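Local coordinates for putative metallopeptidase (Corynebacterium diphtheriae, PDB 3QOC), which probably acts as a metal-dependent aminopeptidase, of which this is the N-terminal creatinase/prolidase-like domain, at residues T44-A49 against G64-Q69. Sequence-based numbering, arbitrary orientation.
Sequences TGSNAA and GRYITQ
Ser46 OG is gripped from two directions: it shares a hydrogen bond of 2.7 Å with Tyr66 OH, either hydroxyl being able to donate, and a second of 2.9 Å with water 1. Its chi1 of 56° sets OG between its own backbone N and carbonyl carbon, and from there the oxygen lies in the plane of the Tyr66 ring, at the hydroxyl edge. The same water accepts a hydrogen bond from Arg65 NH2 (3.0 Å) and sits at the edge of the guanidinium, in its plane, so serine and arginine are joined through solvent. Arg65 lies over the tyrosine: its chain bends at chi3 (73°), and Tyr66 CE2 comes to rest 3.4 Å from the guanidinium plane, over its centre, while Arg65 CG stands above the middle of the ring. Beyond this overlap, NH2 also forms a salt bridge with Asp63, whose carboxylate accepts a hydrogen bond from Asn47 ND2 as well; Asn47 CB packs 3.6 Å from Arg65 NH2. One acidic side chain, just past strand 58-62, therefore holds both partners. Within this creatinase/prolidase N-terminal domain, the contact joins the loop between helix 34-41 and strand 49-53 to the start of helix 67-73, where Tyr66 occupies the N-cap position. It lies at the surface, and the 247 Å² buried in total is modest. Gly45 lies against the hydroxyl end of the ring, its CA 3.6 Å from Tyr66 OH. Phe43 meets the tyrosine ring edge-to-face. Farther along, the side chains of Thr44 and Gln69 cross at about a right angle, while Thr44 OG1 is hydrogen-bonded to Gln73, one turn further along the helix from Gln69.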
loop_
_atom_site.group_PDB
_atom_site.type_symbol
_atom_site.label_atom_id
_atom_site.label_comp_id
_atom_site.label_asym_id
_atom_site.label_seq_id
_atom_site.Cartn_x
_atom_site.Cartn_y
_atom_site.Cartn_z
ATOM N N THR A 44 2.217 13.509 1.782
ATOM C CA THR A 44 1.139 14.338 2.339
ATOM C C THR A 44 0.007 14.707 1.339
ATOM O O THR A 44 -0.832 15.486 1.659
ATOM C CB THR A 44 1.689 15.660 2.888
ATOM O OG1 THR A 44 2.294 16.409 1.829
ATOM C CG2 THR A 44 2.767 15.415 3.967
ATOM N N GLY A 45 -0.002 14.185 0.130
ATOM C CA GLY A 45 -1.066 14.563 -0.808
ATOM C C GLY A 45 -2.392 13.881 -0.493
ATOM O O GLY A 45 -2.516 13.155 0.493
ATOM N N SER A 46 -3.381 14.084 -1.353
ATOM C CA SER A 46 -4.756 13.761 -1.052
ATOM C C SER A 46 -5.245 12.563 -1.858
ATOM O O SER A 46 -6.414 12.194 -1.755
ATOM C CB SER A 46 -5.625 14.975 -1.389
ATOM O OG SER A 46 -5.421 15.342 -2.766
ATOM N N ASN A 47 -4.381 11.942 -2.650
ATOM C CA ASN A 47 -4.781 10.729 -3.378
ATOM C C ASN A 47 -3.542 9.847 -3.533
ATOM O O ASN A 47 -2.516 10.315 -4.018
ATOM C CB ASN A 47 -5.370 11.121 -4.750
ATOM C CG ASN A 47 -5.696 9.900 -5.624
ATOM O OD1 ASN A 47 -6.298 8.938 -5.164
ATOM N ND2 ASN A 47 -5.335 9.969 -6.878
ATOM N N ALA A 48 -3.629 8.616 -3.020
ATOM C CA ALA A 48 -2.548 7.638 -3.031
ATOM C C ALA A 48 -3.091 6.283 -2.670
ATOM O O ALA A 48 -4.174 6.168 -2.044
ATOM C CB ALA A 48 -1.369 8.045 -2.055
ATOM N N ALA A 49 -2.285 5.277 -2.997
ATOM C CA ALA A 49 -2.450 3.896 -2.439
ATOM C C ALA A 49 -1.071 3.347 -2.276
ATOM O O ALA A 49 -0.141 3.821 -2.927
ATOM C CB ALA A 49 -3.289 3.015 -3.361
ATOM N N GLY A 64 -1.150 12.091 -11.594
ATOM C CA GLY A 64 -0.123 12.890 -12.272
ATOM C C GLY A 64 0.172 14.203 -11.598
ATOM O O GLY A 64 1.277 14.733 -11.703
ATOM N N ARG A 65 -0.786 14.729 -10.851
ATOM C CA ARG A 65 -0.540 15.989 -10.124
ATOM C C ARG A 65 0.554 15.840 -9.064
ATOM O O ARG A 65 1.259 16.806 -8.735
ATOM C CB ARG A 65 -1.871 16.545 -9.591
ATOM C CG ARG A 65 -1.905 17.002 -8.226
ATOM C CD ARG A 65 -3.409 17.081 -7.796
ATOM N NE ARG A 65 -4.014 15.756 -7.580
ATOM C CZ ARG A 65 -4.964 15.512 -6.678
ATOM N NH1 ARG A 65 -5.495 16.493 -5.916
ATOM N NH2 ARG A 65 -5.397 14.262 -6.533
ATOM N N TYR A 66 0.780 14.615 -8.591
ATOM C CA TYR A 66 1.647 14.428 -7.444
ATOM C C TYR A 66 2.958 13.665 -7.759
ATOM O O TYR A 66 3.685 13.316 -6.839
ATOM C CB TYR A 66 0.901 13.742 -6.373
ATOM C CG TYR A 66 -0.158 14.490 -5.597
ATOM C CD1 TYR A 66 0.115 15.628 -4.950
ATOM C CD2 TYR A 66 -1.420 13.972 -5.469
ATOM C CE1 TYR A 66 -0.848 16.258 -4.176
ATOM C CE2 TYR A 66 -2.359 14.571 -4.700
ATOM C CZ TYR A 66 -2.079 15.730 -4.068
ATOM O OH TYR A 66 -3.009 16.345 -3.223
ATOM N N ILE A 67 3.260 13.411 -9.031
ATOM C CA ILE A 67 4.478 12.643 -9.386
ATOM C C ILE A 67 5.763 13.299 -8.943
ATOM O O ILE A 67 6.641 12.642 -8.376
ATOM C CB ILE A 67 4.530 12.361 -10.884
ATOM C CG1 ILE A 67 3.357 11.454 -11.252
ATOM C CG2 ILE A 67 5.846 11.582 -11.364
ATOM C CD1 ILE A 67 3.322 10.204 -10.481
ATOM N N THR A 68 5.888 14.592 -9.175
ATOM C CA THR A 68 7.043 15.301 -8.674
ATOM C C THR A 68 7.016 15.261 -7.160
ATOM O O THR A 68 7.983 14.925 -6.574
ATOM C CB THR A 68 7.143 16.735 -9.228
ATOM O OG1 THR A 68 7.369 16.684 -10.645
ATOM C CG2 THR A 68 8.303 17.520 -8.575
ATOM N N GLN A 69 5.895 15.521 -6.498
ATOM C CA GLN A 69 5.959 15.622 -5.053
ATOM C C GLN A 69 6.322 14.273 -4.380
ATOM O O GLN A 69 6.939 14.270 -3.347
ATOM C CB GLN A 69 4.629 16.119 -4.513
ATOM C CG GLN A 69 4.495 16.136 -2.978
ATOM C CD GLN A 69 3.129 16.685 -2.502
ATOM O OE1 GLN A 69 2.554 16.191 -1.510
ATOM N NE2 GLN A 69 2.601 17.669 -3.207
HETATM O O HOH W 1 -7.539 14.363 -4.434
#